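Local coordinates for sulfurtransferase (Azotobacter vinelandii, PDB 1E0C), which catalyses sulfur transfer as a rhodanese (thiosulfate:cyanide sulfurtransferase), probably passing a sulfane sulfur to the acceptor by way of a persulfide on the enzyme, at residues L7-E12 and Q108-L113; I26-T31 and A82-Y87; E38-G43 and P126-L131; G116-L121 and R203-R208. All blocks are in the same frame, centred on the assembly; numbering follows the deposited sequence.

From the N terminus, contact 1 opens first: residues 7-12 wait some 95 residues for their parallel neighbour, 108-113, at one side of the five-stranded sheet. Contact 2, pairing 26-31 with 82-87 in the middle of the same sheet, begins and ends within that span. Contact 3 opens at 38-43, inside both of these spans, but closes at 126-131, beyond both; it therefore crosses contacts 1 and 2 and ties the end of helix 33-38 to the chain leaving helix 116-122. Contact 4 starts on that helix after contacts 1 and 2 have closed, crosses contact 3, and ends at 203-208, joining the two rhodanese-like domains.

Contact 1 of 4, residues L7-E12 and Q108-L113; sequences LPLVIE and QRYHYL
Three hydrogen bonds join Pro8, Leu9 and Ile11 to His111 and Tyr112, and two of them are backbone pairs that set a parallel register. Tyr112 N donates to Leu9 O at 2.8 Å, and Ile11 N to Tyr112 O, also at 2.8 Å, with an N-H...O angle of 163°. The alpha carbons of His111 and Val10 add C-H...O contacts to the Leu9 and Tyr112 carbonyls.

The third bond comes from a side chain. His111 ND1 gives its hydrogen to Pro8 O at 2.8 Å; the oxygen lies almost in the imidazole plane, yet the donor stands above the Pro8 carbonyl plane and the bond is bent to 141°. With CG of His111 beside its own backbone N (chi1 -60°), the ring edge is turned toward the carbonyls of Leu7 and Pro8, so that Leu7 O also lies at that edge, near CE1.

Side-chain packing surrounds these bonds. The Ile11 CG2 methyl packs obliquely on the imidazole, 3.5 Å from His111 ND1, the two side chains crossing at about a right angle. Leu9 spreads its methyls: CD1 meets the Tyr110 ring edge at CE1 (4.1 Å), whereas CD2 touches Tyr112 CB (3.9 Å). Val10 CG2 lies against the edge of the Tyr112 ring at CD2. Replacing His111 by a leucine would probably leave Pro8 O without its ring donor and the chain at Pro8 less firmly tied to strand 110-113.

The short strand 10-11 thus becomes the outermost strand beside 110-113, in the 1-5-4-2-3 parallel order of a rhodanese-like domain.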
loop_
_atom_site.group_PDB
_atom_site.type_symbol
_atom_site.label_atom_id
_atom_site.label_comp_id
_atom_site.label_asym_id
_atom_site.label_seq_id
_atom_site.Cartn_x
_atom_site.Cartn_y
_atom_site.Cartn_z
ATOM N N LEU A 7 17.044 -2.601 9.938
ATOM C CA LEU A 7 16.331 -3.393 8.945
ATOM C C LEU A 7 15.928 -2.584 7.716
ATOM O O LEU A 7 15.646 -1.392 7.803
ATOM C CB LEU A 7 15.066 -3.998 9.567
ATOM C CG LEU A 7 15.277 -4.880 10.803
ATOM C CD1 LEU A 7 13.940 -5.133 11.491
ATOM C CD2 LEU A 7 15.921 -6.200 10.393
ATOM N N PRO A 8 15.780 -3.274 6.596
ATOM C CA PRO A 8 15.269 -2.662 5.377
ATOM C C PRO A 8 13.754 -2.501 5.508
ATOM O O PRO A 8 13.159 -2.984 6.482
ATOM C CB PRO A 8 15.596 -3.684 4.298
ATOM C CG PRO A 8 15.616 -4.995 5.004
ATOM C CD PRO A 8 16.017 -4.725 6.426
ATOM N N LEU A 9 13.151 -1.901 4.493
ATOM C CA LEU A 9 11.702 -1.658 4.554
ATOM C C LEU A 9 10.938 -2.964 4.687
ATOM O O LEU A 9 10.046 -3.100 5.529
ATOM C CB LEU A 9 11.263 -0.910 3.299
ATOM C CG LEU A 9 9.899 -0.220 3.330
ATOM C CD1 LEU A 9 9.773 0.736 2.143
ATOM C CD2 LEU A 9 8.769 -1.235 3.307
ATOM N N VAL A 10 11.234 -3.912 3.802
ATOM C CA VAL A 10 10.550 -5.207 3.821
ATOM C C VAL A 10 11.282 -6.153 4.763
ATOM O O VAL A 10 12.486 -6.376 4.601
ATOM C CB VAL A 10 10.469 -5.805 2.410
ATOM C CG1 VAL A 10 9.928 -7.223 2.430
ATOM C CG2 VAL A 10 9.618 -4.916 1.503
ATOM N N ILE A 11 10.618 -6.538 5.853
ATOM C CA ILE A 11 11.256 -7.419 6.834
ATOM C C ILE A 11 10.591 -8.777 6.847
ATOM O O ILE A 11 9.492 -8.958 6.328
ATOM C CB ILE A 11 11.221 -6.782 8.239
ATOM C CG1 ILE A 11 9.787 -6.765 8.778
ATOM C CG2 ILE A 11 11.778 -5.366 8.163
ATOM C CD1 ILE A 11 9.674 -6.174 10.177
ATOM N N GLU A 12 11.252 -9.774 7.446
ATOM C CA GLU A 12 10.674 -11.115 7.476
ATOM C C GLU A 12 9.990 -11.363 8.823
ATOM O O GLU A 12 10.269 -10.680 9.807
ATOM C CB GLU A 12 11.804 -12.143 7.273
ATOM C CG GLU A 12 12.517 -11.986 5.925
ATOM C CD GLU A 12 11.619 -12.344 4.757
ATOM O OE1 GLU A 12 10.786 -13.256 4.918
ATOM O OE2 GLU A 12 11.721 -11.727 3.672
ATOM N N GLN A 108 8.031 8.691 8.925
ATOM C CA GLN A 108 9.244 8.258 8.232
ATOM C C GLN A 108 9.597 6.804 8.480
ATOM O O GLN A 108 10.138 6.135 7.594
ATOM C CB GLN A 108 10.415 9.159 8.649
ATOM C CG GLN A 108 10.090 10.641 8.561
ATOM C CD GLN A 108 10.559 11.255 7.257
ATOM O OE1 GLN A 108 9.808 11.328 6.286
ATOM N NE2 GLN A 108 11.813 11.691 7.231
ATOM N N ARG A 109 9.382 6.309 9.698
ATOM C CA ARG A 109 9.830 4.958 10.032
ATOM C C ARG A 109 8.740 3.926 9.951
ATOM O O ARG A 109 7.749 3.959 10.678
ATOM C CB ARG A 109 10.496 4.998 11.431
ATOM C CG ARG A 109 11.608 6.041 11.394
ATOM C CD ARG A 109 12.360 6.212 12.692
ATOM N NE ARG A 109 13.633 6.894 12.438
ATOM C CZ ARG A 109 14.308 7.620 13.314
ATOM N NH1 ARG A 109 13.858 7.770 14.552
ATOM N NH2 ARG A 109 15.454 8.191 12.961
ATOM N N TYR A 110 8.900 2.984 9.015
ATOM C CA TYR A 110 7.932 1.916 8.851
ATOM C C TYR A 110 8.520 0.747 8.063
ATOM O O TYR A 110 9.554 0.842 7.405
ATOM C CB TYR A 110 6.644 2.385 8.187
ATOM C CG TYR A 110 6.847 3.105 6.872
ATOM C CD1 TYR A 110 7.259 2.416 5.740
ATOM C CD2 TYR A 110 6.616 4.471 6.772
ATOM C CE1 TYR A 110 7.446 3.081 4.541
ATOM C CE2 TYR A 110 6.803 5.144 5.574
ATOM C CZ TYR A 110 7.208 4.435 4.462
ATOM O OH TYR A 110 7.403 5.091 3.265
ATOM N N HIS A 111 7.887 -0.402 8.249
ATOM C CA HIS A 111 8.296 -1.640 7.607
ATOM C C HIS A 111 7.065 -2.399 7.130
ATOM O O HIS A 111 5.983 -2.280 7.711
ATOM C CB HIS A 111 9.055 -2.548 8.605
ATOM C CG HIS A 111 10.284 -1.875 9.138
ATOM N ND1 HIS A 111 11.494 -1.923 8.483
ATOM C CD2 HIS A 111 10.451 -1.054 10.205
ATOM C CE1 HIS A 111 12.373 -1.171 9.132
ATOM N NE2 HIS A 111 11.761 -0.621 10.167
ATOM N N TYR A 112 7.264 -3.198 6.094
ATOM C CA TYR A 112 6.262 -4.120 5.610
ATOM C C TYR A 112 6.678 -5.545 5.998
ATOM O O TYR A 112 7.844 -5.900 5.814
ATOM C CB TYR A 112 6.164 -4.079 4.073
ATOM C CG TYR A 112 5.314 -5.203 3.522
ATOM C CD1 TYR A 112 3.996 -5.344 3.926
ATOM C CD2 TYR A 112 5.822 -6.123 2.607
ATOM C CE1 TYR A 112 3.188 -6.344 3.440
ATOM C CE2 TYR A 112 5.019 -7.132 2.110
ATOM C CZ TYR A 112 3.708 -7.246 2.529
ATOM O OH TYR A 112 2.905 -8.253 2.059
ATOM N N LEU A 113 5.743 -6.285 6.578
ATOM C CA LEU A 113 6.021 -7.686 6.905
ATOM C C LEU A 113 5.859 -8.520 5.632
ATOM O O LEU A 113 4.753 -8.703 5.128
ATOM C CB LEU A 113 5.031 -8.200 7.962
ATOM C CG LEU A 113 5.161 -9.700 8.277
ATOM C CD1 LEU A 113 6.548 -9.977 8.855
ATOM C CD2 LEU A 113 4.077 -10.139 9.250
#

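Contact 2 of 4, residues I26-T31 and A82-Y87; sequences ILVDLT and AVYVVY
Residues 26-29 and 83-87 form a fully buried parallel strand pair in the middle of the first domain's sheet, in register from Ile26 with Tyr84 to Asp29 with Tyr87. The strand axes approach to 4.6 Å and differ in direction by 20°. Five backbone hydrogen bonds run from Ile26 N to Val83 O through to Leu30 N to Tyr87 O; Val28 N to Val85 O, at 2.8 Å, is close to straight (172°).

On the face of Ile26, Val28, Tyr84 and Val86, Ile26 lies alongside Tyr84 with CB over one face of the ring, 4.1 Å from its centroid. Val28 CG2 meets the edge of the same ring, near CD2. Further along, Leu30 CD1 and Val86 CG1 are pressed to 3.4 Å, tighter than normal van der Waals contact. Helix 93-104 packs on this side, against Tyr84, Val86 and Leu30.

The other face belongs to Leu27, Val85, Asp29 and Tyr87. Tyr87 takes chi1 73°, with CG between its N and carbonyl carbon, which lays the ring across the neighbouring strand: Asp29 CA sits over one face, 4.0 Å from the centroid, and Leu27 CD1 touches the edge.

At the ring's end, Tyr87 OH makes a weak hydrogen bond of 2.6 Å to Asp29 OD2 and also receives the backbone N of Ile41. Asp29 OD1 takes both Thr31 N, at 2.9 Å in an Asx turn, and Thr31 OG1 on its syn lone pair. Two donors on OD1 and the weak bond at OD2 limit the rotation of this buried carboxylate and would probably help stabilise its negative charge.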
loop_
_atom_site.group_PDB
_atom_site.type_symbol
_atom_site.label_atom_id
_atom_site.label_comp_id
_atom_site.label_asym_id
_atom_site.label_seq_id
_atom_site.Cartn_x
_atom_site.Cartn_y
_atom_site.Cartn_z
ATOM N N ILE A 26 4.432 0.069 16.444
ATOM C CA ILE A 26 3.005 0.135 16.171
ATOM C C ILE A 26 2.727 -0.890 15.057
ATOM O O ILE A 26 3.104 -0.662 13.913
ATOM C CB ILE A 26 2.505 1.521 15.749
ATOM C CG1 ILE A 26 2.800 2.552 16.843
ATOM C CG2 ILE A 26 1.000 1.444 15.478
ATOM C CD1 ILE A 26 2.191 3.920 16.599
ATOM N N LEU A 27 2.214 -2.035 15.455
ATOM C CA LEU A 27 1.963 -3.151 14.543
ATOM C C LEU A 27 0.524 -3.073 14.041
ATOM O O LEU A 27 -0.427 -3.097 14.818
ATOM C CB LEU A 27 2.210 -4.461 15.275
ATOM C CG LEU A 27 1.933 -5.769 14.544
ATOM C CD1 LEU A 27 2.798 -5.863 13.279
ATOM C CD2 LEU A 27 2.256 -6.948 15.464
ATOM N N VAL A 28 0.390 -2.937 12.729
ATOM C CA VAL A 28 -0.920 -2.708 12.119
ATOM C C VAL A 28 -1.346 -3.886 11.258
ATOM O O VAL A 28 -0.654 -4.295 10.331
ATOM C CB VAL A 28 -0.873 -1.436 11.238
ATOM C CG1 VAL A 28 -2.226 -1.165 10.607
ATOM C CG2 VAL A 28 -0.385 -0.264 12.071
ATOM N N ASP A 29 -2.522 -4.395 11.577
ATOM C CA ASP A 29 -3.124 -5.527 10.888
ATOM C C ASP A 29 -4.259 -5.030 9.997
ATOM O O ASP A 29 -5.204 -4.416 10.489
ATOM C CB ASP A 29 -3.657 -6.484 11.956
ATOM C CG ASP A 29 -4.497 -7.637 11.503
ATOM O OD1 ASP A 29 -5.441 -7.451 10.715
ATOM O OD2 ASP A 29 -4.282 -8.777 12.004
ATOM N N LEU A 30 -4.158 -5.262 8.692
ATOM C CA LEU A 30 -5.254 -4.876 7.796
ATOM C C LEU A 30 -5.815 -6.110 7.106
ATOM O O LEU A 30 -5.904 -6.200 5.880
ATOM C CB LEU A 30 -4.775 -3.834 6.778
ATOM C CG LEU A 30 -4.228 -2.529 7.362
ATOM C CD1 LEU A 30 -2.729 -2.420 7.145
ATOM C CD2 LEU A 30 -4.958 -1.325 6.766
ATOM N N THR A 31 -6.154 -7.115 7.913
ATOM C CA THR A 31 -6.720 -8.363 7.409
ATOM C C THR A 31 -8.233 -8.227 7.293
ATOM O O THR A 31 -8.742 -7.669 6.320
ATOM C CB THR A 31 -6.356 -9.573 8.280
ATOM O OG1 THR A 31 -6.884 -9.441 9.611
ATOM C CG2 THR A 31 -4.847 -9.746 8.369
ATOM N N ALA A 82 7.402 6.436 17.060
ATOM C CA ALA A 82 6.745 5.256 16.533
ATOM C C ALA A 82 7.491 4.657 15.334
ATOM O O ALA A 82 7.960 5.390 14.467
ATOM C CB ALA A 82 5.327 5.589 16.062
ATOM N N VAL A 83 7.446 3.339 15.272
ATOM C CA VAL A 83 7.890 2.587 14.104
ATOM C C VAL A 83 6.756 1.628 13.730
ATOM O O VAL A 83 6.354 0.795 14.540
ATOM C CB VAL A 83 9.173 1.774 14.319
ATOM C CG1 VAL A 83 9.531 1.057 13.010
ATOM C CG2 VAL A 83 10.338 2.663 14.738
ATOM N N TYR A 84 6.181 1.833 12.546
ATOM C CA TYR A 84 5.066 1.009 12.121
ATOM C C TYR A 84 5.585 -0.250 11.416
ATOM O O TYR A 84 6.562 -0.185 10.673
ATOM C CB TYR A 84 4.155 1.751 11.135
ATOM C CG TYR A 84 3.343 2.854 11.787
ATOM C CD1 TYR A 84 3.927 4.066 12.085
ATOM C CD2 TYR A 84 1.996 2.652 12.088
ATOM C CE1 TYR A 84 3.200 5.095 12.671
ATOM C CE2 TYR A 84 1.262 3.674 12.670
ATOM C CZ TYR A 84 1.871 4.864 12.983
ATOM O OH TYR A 84 1.139 5.881 13.559
ATOM N N VAL A 85 4.957 -1.358 11.742
ATOM C CA VAL A 85 5.112 -2.590 10.966
ATOM C C VAL A 85 3.721 -2.961 10.468
ATOM O O VAL A 85 2.762 -2.914 11.244
ATOM C CB VAL A 85 5.725 -3.749 11.751
ATOM C CG1 VAL A 85 5.736 -5.014 10.895
ATOM C CG2 VAL A 85 7.148 -3.384 12.163
ATOM N N VAL A 86 3.597 -3.139 9.159
ATOM C CA VAL A 86 2.273 -3.264 8.559
ATOM C C VAL A 86 2.100 -4.599 7.864
ATOM O O VAL A 86 2.989 -5.044 7.125
ATOM C CB VAL A 86 2.082 -2.127 7.521
ATOM C CG1 VAL A 86 0.645 -2.072 7.051
ATOM C CG2 VAL A 86 2.538 -0.793 8.098
ATOM N N TYR A 87 0.925 -5.207 8.007
ATOM C CA TYR A 87 0.649 -6.443 7.295
ATOM C C TYR A 87 -0.818 -6.622 6.954
ATOM O O TYR A 87 -1.705 -6.026 7.558
ATOM C CB TYR A 87 1.142 -7.650 8.094
ATOM C CG TYR A 87 0.330 -8.017 9.316
ATOM C CD1 TYR A 87 0.652 -7.491 10.559
ATOM C CD2 TYR A 87 -0.696 -8.949 9.235
ATOM C CE1 TYR A 87 -0.069 -7.847 11.691
ATOM C CE2 TYR A 87 -1.411 -9.330 10.364
ATOM C CZ TYR A 87 -1.085 -8.765 11.581
ATOM O OH TYR A 87 -1.772 -9.154 12.713
#

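Contact 3 of 4, residues E38-G43 and P126-L131; sequences EGHIPG and PLSREL
His40 and Ser128 grip each other through both backbone groups: His40 N donates to Ser128 O at 2.8 Å, nearly straight at 175°, and Ser128 N returns a bond of 2.7 Å to His40 O within its carbonyl plane. This is a single antiparallel hydrogen-bonded bridge between two loops. Ser128 O has a second role, standing 3.1 Å above the centre of the His40 ring. With chi1 at 50°, CG lies between the backbone N and carbonyl carbon, which turns the imidazole back so that one face meets Ser128 O. NE2 then makes a weak, bent hydrogen bond to Glu130 O, 2.7 Å away.

Around this core, Pro42 packs its CD against Pro126 O (3.3 Å), while Ser128 CB touches Pro42 CA. Arg129 runs its CG and CD past Glu38 O as its NE reaches Ala37 O. Gly39, the first residue to leave helix 33-38, has positive phi; a beta carbon there would crowd both the Glu38 carbonyl and Leu127 CD1.

The next shell fixes these groups. Ser128 OG accepts from Glu130 N at 3.1 Å, an ST turn that shapes the loop presenting Glu130 O. A water ties Ser128 OG to His40 NE2 and accepts from Gly43 N at 2.8 Å. On the ring's other nitrogen, ND1 binds Tyr36 O, and the Tyr36 ring stacks on the imidazole.

Helix 33-38 is thereby joined at its C-terminal end to the chain emerging from helix 116-122, whose Trp120 bonds Pro126 O and packs on Ile41 and Leu127, while Ile41 also reaches Leu27 of strand 25-29.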
loop_
_atom_site.group_PDB
_atom_site.type_symbol
_atom_site.label_atom_id
_atom_site.label_comp_id
_atom_site.label_asym_id
_atom_site.label_seq_id
_atom_site.Cartn_x
_atom_site.Cartn_y
_atom_site.Cartn_z
ATOM N N GLU A 38 -9.944 -14.189 14.845
ATOM C CA GLU A 38 -9.502 -15.580 14.830
ATOM C C GLU A 38 -8.102 -15.710 15.420
ATOM O O GLU A 38 -7.798 -16.676 16.123
ATOM C CB GLU A 38 -9.523 -16.131 13.401
ATOM C CG GLU A 38 -8.822 -17.480 13.287
ATOM C CD GLU A 38 -8.934 -18.078 11.900
ATOM O OE1 GLU A 38 -9.472 -17.397 11.004
ATOM O OE2 GLU A 38 -8.479 -19.227 11.712
ATOM N N GLY A 39 -7.243 -14.738 15.120
ATOM C CA GLY A 39 -5.888 -14.738 15.672
ATOM C C GLY A 39 -5.000 -13.792 14.873
ATOM O O GLY A 39 -4.988 -13.854 13.644
ATOM N N HIS A 40 -4.366 -12.853 15.561
ATOM C CA HIS A 40 -3.511 -11.878 14.893
ATOM C C HIS A 40 -2.099 -11.964 15.447
ATOM O O HIS A 40 -1.863 -12.628 16.461
ATOM C CB HIS A 40 -4.088 -10.468 15.007
ATOM C CG HIS A 40 -4.471 -10.081 16.407
ATOM N ND1 HIS A 40 -5.769 -10.178 16.860
ATOM C CD2 HIS A 40 -3.745 -9.587 17.434
ATOM C CE1 HIS A 40 -5.819 -9.788 18.122
ATOM N NE2 HIS A 40 -4.610 -9.415 18.499
ATOM N N ILE A 41 -1.159 -11.273 14.803
ATOM C CA ILE A 41 0.208 -11.244 15.348
ATOM C C ILE A 41 0.174 -10.484 16.668
ATOM O O ILE A 41 -0.524 -9.473 16.787
ATOM C CB ILE A 41 1.148 -10.565 14.332
ATOM C CG1 ILE A 41 1.130 -11.402 13.030
ATOM C CG2 ILE A 41 2.562 -10.474 14.887
ATOM C CD1 ILE A 41 1.984 -10.784 11.932
ATOM N N PRO A 42 0.799 -11.010 17.708
ATOM C CA PRO A 42 0.685 -10.438 19.042
ATOM C C PRO A 42 0.961 -8.953 19.093
ATOM O O PRO A 42 1.993 -8.462 18.630
ATOM C CB PRO A 42 1.707 -11.237 19.857
ATOM C CG PRO A 42 1.656 -12.584 19.200
ATOM C CD PRO A 42 1.596 -12.265 17.712
ATOM N N GLY A 43 0.006 -8.193 19.647
ATOM C CA GLY A 43 0.195 -6.752 19.794
ATOM C C GLY A 43 -0.328 -5.981 18.585
ATOM O O GLY A 43 -0.355 -4.745 18.600
ATOM N N PRO A 126 3.452 -17.321 16.586
ATOM C CA PRO A 126 2.446 -17.138 17.625
ATOM C C PRO A 126 1.306 -16.237 17.175
ATOM O O PRO A 126 1.518 -15.283 16.427
ATOM C CB PRO A 126 3.207 -16.523 18.788
ATOM C CG PRO A 126 4.646 -16.762 18.522
ATOM C CD PRO A 126 4.789 -16.871 17.024
ATOM N N LEU A 127 0.104 -16.552 17.644
ATOM C CA LEU A 127 -1.065 -15.716 17.384
ATOM C C LEU A 127 -1.657 -15.231 18.709
ATOM O O LEU A 127 -1.488 -15.862 19.753
ATOM C CB LEU A 127 -2.121 -16.479 16.595
ATOM C CG LEU A 127 -1.757 -16.829 15.145
ATOM C CD1 LEU A 127 -2.870 -17.640 14.501
ATOM C CD2 LEU A 127 -1.490 -15.556 14.350
ATOM N N SER A 128 -2.380 -14.127 18.632
ATOM C CA SER A 128 -3.073 -13.585 19.800
ATOM C C SER A 128 -4.513 -13.241 19.440
ATOM O O SER A 128 -4.803 -12.842 18.314
ATOM C CB SER A 128 -2.342 -12.361 20.331
ATOM O OG SER A 128 -3.041 -11.745 21.405
ATOM N N ARG A 129 -5.423 -13.434 20.402
ATOM C CA ARG A 129 -6.807 -13.015 20.184
ATOM C C ARG A 129 -7.130 -11.830 21.098
ATOM O O ARG A 129 -8.261 -11.360 21.173
ATOM C CB ARG A 129 -7.757 -14.186 20.415
ATOM C CG ARG A 129 -7.493 -15.356 19.477
ATOM C CD ARG A 129 -8.551 -16.440 19.630
ATOM N NE ARG A 129 -9.861 -15.937 19.239
ATOM C CZ ARG A 129 -10.993 -16.623 19.286
ATOM N NH1 ARG A 129 -10.998 -17.883 19.696
ATOM N NH2 ARG A 129 -12.125 -16.042 18.903
ATOM N N GLU A 130 -6.097 -11.304 21.729
ATOM C CA GLU A 130 -6.210 -10.190 22.662
ATOM C C GLU A 130 -6.211 -8.851 21.940
ATOM O O GLU A 130 -5.515 -8.659 20.944
ATOM C CB GLU A 130 -5.040 -10.249 23.643
ATOM C CG GLU A 130 -5.013 -9.228 24.749
ATOM C CD GLU A 130 -4.208 -9.710 25.950
ATOM O OE1 GLU A 130 -3.687 -10.845 25.903
ATOM O OE2 GLU A 130 -4.121 -8.968 26.946
ATOM N N LEU A 131 -6.926 -7.889 22.512
ATOM C CA LEU A 131 -6.944 -6.525 22.008
ATOM C C LEU A 131 -5.940 -5.644 22.750
ATOM O O LEU A 131 -6.058 -5.461 23.965
ATOM C CB LEU A 131 -8.333 -5.903 22.310
ATOM C CG LEU A 131 -9.474 -6.365 21.410
ATOM C CD1 LEU A 131 -10.814 -6.037 22.062
ATOM C CD2 LEU A 131 -9.366 -5.696 20.041
HETATM O O HOH W 1 -2.511 -8.881 20.595
#

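Contact 4 of 4, residues G116-L121 and R203-R208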
loop_
_atom_site.group_PDB
_atom_site.type_symbol
_atom_site.label_atom_id
_atom_site.label_comp_id
_atom_site.label_asym_id
_atom_site.label_seq_id
_atom_site.Cartn_x
_atom_site.Cartn_y
_atom_site.Cartn_z
ATOM N N GLY A 116 3.096 -10.877 4.922
ATOM C CA GLY A 116 2.121 -10.584 5.956
ATOM C C GLY A 116 1.736 -11.798 6.783
ATOM O O GLY A 116 2.557 -12.629 7.173
ATOM N N LEU A 117 0.444 -11.906 7.087
ATOM C CA LEU A 117 -0.037 -13.019 7.915
ATOM C C LEU A 117 0.139 -14.357 7.223
ATOM O O LEU A 117 0.244 -15.401 7.873
ATOM C CB LEU A 117 -1.512 -12.788 8.269
ATOM C CG LEU A 117 -2.096 -13.769 9.298
ATOM C CD1 LEU A 117 -1.560 -13.457 10.687
ATOM C CD2 LEU A 117 -3.619 -13.675 9.291
ATOM N N THR A 118 0.037 -14.382 5.892
ATOM C CA THR A 118 0.230 -15.636 5.159
ATOM C C THR A 118 1.588 -16.241 5.515
ATOM O O THR A 118 1.653 -17.409 5.894
ATOM C CB THR A 118 0.176 -15.381 3.638
ATOM O OG1 THR A 118 -0.950 -14.526 3.380
ATOM C CG2 THR A 118 -0.019 -16.688 2.880
ATOM N N ALA A 119 2.636 -15.436 5.462
ATOM C CA ALA A 119 3.983 -15.917 5.775
ATOM C C ALA A 119 4.125 -16.222 7.262
ATOM O O ALA A 119 4.737 -17.218 7.652
ATOM C CB ALA A 119 5.013 -14.884 5.330
ATOM N N TRP A 120 3.529 -15.384 8.103
ATOM C CA TRP A 120 3.519 -15.613 9.546
ATOM C C TRP A 120 2.894 -16.969 9.866
ATOM O O TRP A 120 3.490 -17.773 10.590
ATOM C CB TRP A 120 2.714 -14.508 10.249
ATOM C CG TRP A 120 2.843 -14.509 11.745
ATOM C CD1 TRP A 120 2.005 -15.116 12.636
ATOM C CD2 TRP A 120 3.839 -13.834 12.520
ATOM N NE1 TRP A 120 2.444 -14.878 13.923
ATOM C CE2 TRP A 120 3.545 -14.072 13.880
ATOM C CE3 TRP A 120 4.954 -13.048 12.204
ATOM C CZ2 TRP A 120 4.346 -13.578 14.905
ATOM C CZ3 TRP A 120 5.732 -12.539 13.220
ATOM C CH2 TRP A 120 5.428 -12.814 14.568
ATOM N N LEU A 121 1.712 -17.233 9.313
ATOM C CA LEU A 121 1.030 -18.498 9.571
ATOM C C LEU A 121 1.784 -19.678 8.960
ATOM O O LEU A 121 1.823 -20.770 9.542
ATOM C CB LEU A 121 -0.394 -18.486 9.044
ATOM C CG LEU A 121 -1.391 -17.507 9.674
ATOM C CD1 LEU A 121 -2.622 -17.379 8.786
ATOM C CD2 LEU A 121 -1.788 -17.977 11.068
ATOM N N ARG A 203 6.050 -18.972 -1.737
ATOM C CA ARG A 203 6.716 -18.435 -0.569
ATOM C C ARG A 203 5.753 -17.591 0.271
ATOM O O ARG A 203 6.114 -16.529 0.773
ATOM C CB ARG A 203 7.959 -17.618 -0.946
ATOM C CG ARG A 203 9.004 -18.464 -1.671
ATOM C CD ARG A 203 10.024 -17.605 -2.390
ATOM N NE ARG A 203 10.704 -16.677 -1.527
ATOM C CZ ARG A 203 10.568 -15.369 -1.416
ATOM N NH1 ARG A 203 9.730 -14.669 -2.175
ATOM N NH2 ARG A 203 11.333 -14.763 -0.509
ATOM N N ALA A 204 4.530 -18.092 0.404
ATOM C CA ALA A 204 3.526 -17.504 1.282
ATOM C C ALA A 204 3.221 -16.052 0.959
ATOM O O ALA A 204 3.049 -15.220 1.853
ATOM C CB ALA A 204 3.940 -17.659 2.745
ATOM N N LEU A 205 3.173 -15.712 -0.327
ATOM C CA LEU A 205 2.816 -14.400 -0.810
ATOM C C LEU A 205 3.805 -13.306 -0.482
ATOM O O LEU A 205 3.495 -12.123 -0.604
ATOM C CB LEU A 205 1.385 -14.008 -0.425
ATOM C CG LEU A 205 0.287 -14.954 -0.938
ATOM C CD1 LEU A 205 -1.079 -14.519 -0.440
ATOM C CD2 LEU A 205 0.307 -15.006 -2.468
ATOM N N ARG A 206 5.059 -13.670 -0.207
ATOM C CA ARG A 206 6.121 -12.669 -0.124
ATOM C C ARG A 206 6.278 -12.039 -1.521
ATOM O O ARG A 206 5.808 -12.607 -2.507
ATOM C CB ARG A 206 7.454 -13.293 0.276
ATOM C CG ARG A 206 7.526 -13.746 1.741
ATOM C CD ARG A 206 8.902 -14.370 1.982
ATOM N NE ARG A 206 9.094 -14.779 3.365
ATOM C CZ ARG A 206 8.482 -15.771 3.984
ATOM N NH1 ARG A 206 7.574 -16.538 3.402
ATOM N NH2 ARG A 206 8.800 -16.003 5.267
ATOM N N ILE A 207 6.936 -10.899 -1.543
ATOM C CA ILE A 207 7.260 -10.240 -2.820
ATOM C C ILE A 207 8.263 -11.135 -3.552
ATOM O O ILE A 207 9.169 -11.654 -2.894
ATOM C CB ILE A 207 7.876 -8.863 -2.554
ATOM C CG1 ILE A 207 6.820 -7.927 -1.940
ATOM C CG2 ILE A 207 8.436 -8.244 -3.827
ATOM C CD1 ILE A 207 7.423 -6.803 -1.124
ATOM N N ARG A 208 8.027 -11.425 -4.824
ATOM C CA ARG A 208 8.951 -12.314 -5.549
ATOM C C ARG A 208 10.360 -11.765 -5.516
ATOM O O ARG A 208 10.595 -10.560 -5.570
ATOM C CB ARG A 208 8.473 -12.509 -6.987
ATOM C CG ARG A 208 8.364 -11.192 -7.758
ATOM C CD ARG A 208 7.529 -11.432 -9.019
ATOM N NE ARG A 208 8.214 -12.348 -9.930
ATOM C CZ ARG A 208 7.683 -12.794 -11.062
ATOM N NH1 ARG A 208 6.445 -12.460 -11.393
ATOM N NH2 ARG A 208 8.389 -13.572 -11.879
HETATM O O HOH W 2 6.401 -18.219 5.441
#
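Arg206 starts with CG beside its backbone N (chi1 -72°) and runs extended from CG to NE before chi4 (69°) turns the guanidinium, bringing one face of it against Ala119 CB, which lies 3.5 Å above the plane toward the rim. The contact joins the two rhodanese-like domains: helix 116-122 of the first meets a type I' beta turn, Arg203 to Arg206, of the second.

Ala204 sets its CB 3.5 Å from Ala119 CA and 3.9 Å from Ala119 CB. Thr118 brings CB to 3.4 Å from Ala204 O, and the Leu205 side chain crosses that of Thr118 obliquely, CD1 coming near OG1. Between the two segments there is no direct hydrogen bond, only packing and one bridging water.

The guanidinium has salt-bridge partners beyond them, Glu12 at NE and Glu123 at NH2, both from the first domain. A methionine in place of Arg206 would probably leave these two carboxylates without their mate and the turn without its side-chain brace.

That brace is the 3.0 Å bond from Arg206 NH1 to Arg203 O. It reaches the oxygen from the face opposite to the backbone N, and NH1 also donates to a water that gives its own hydrogen to Ala119 O at 2.9 Å.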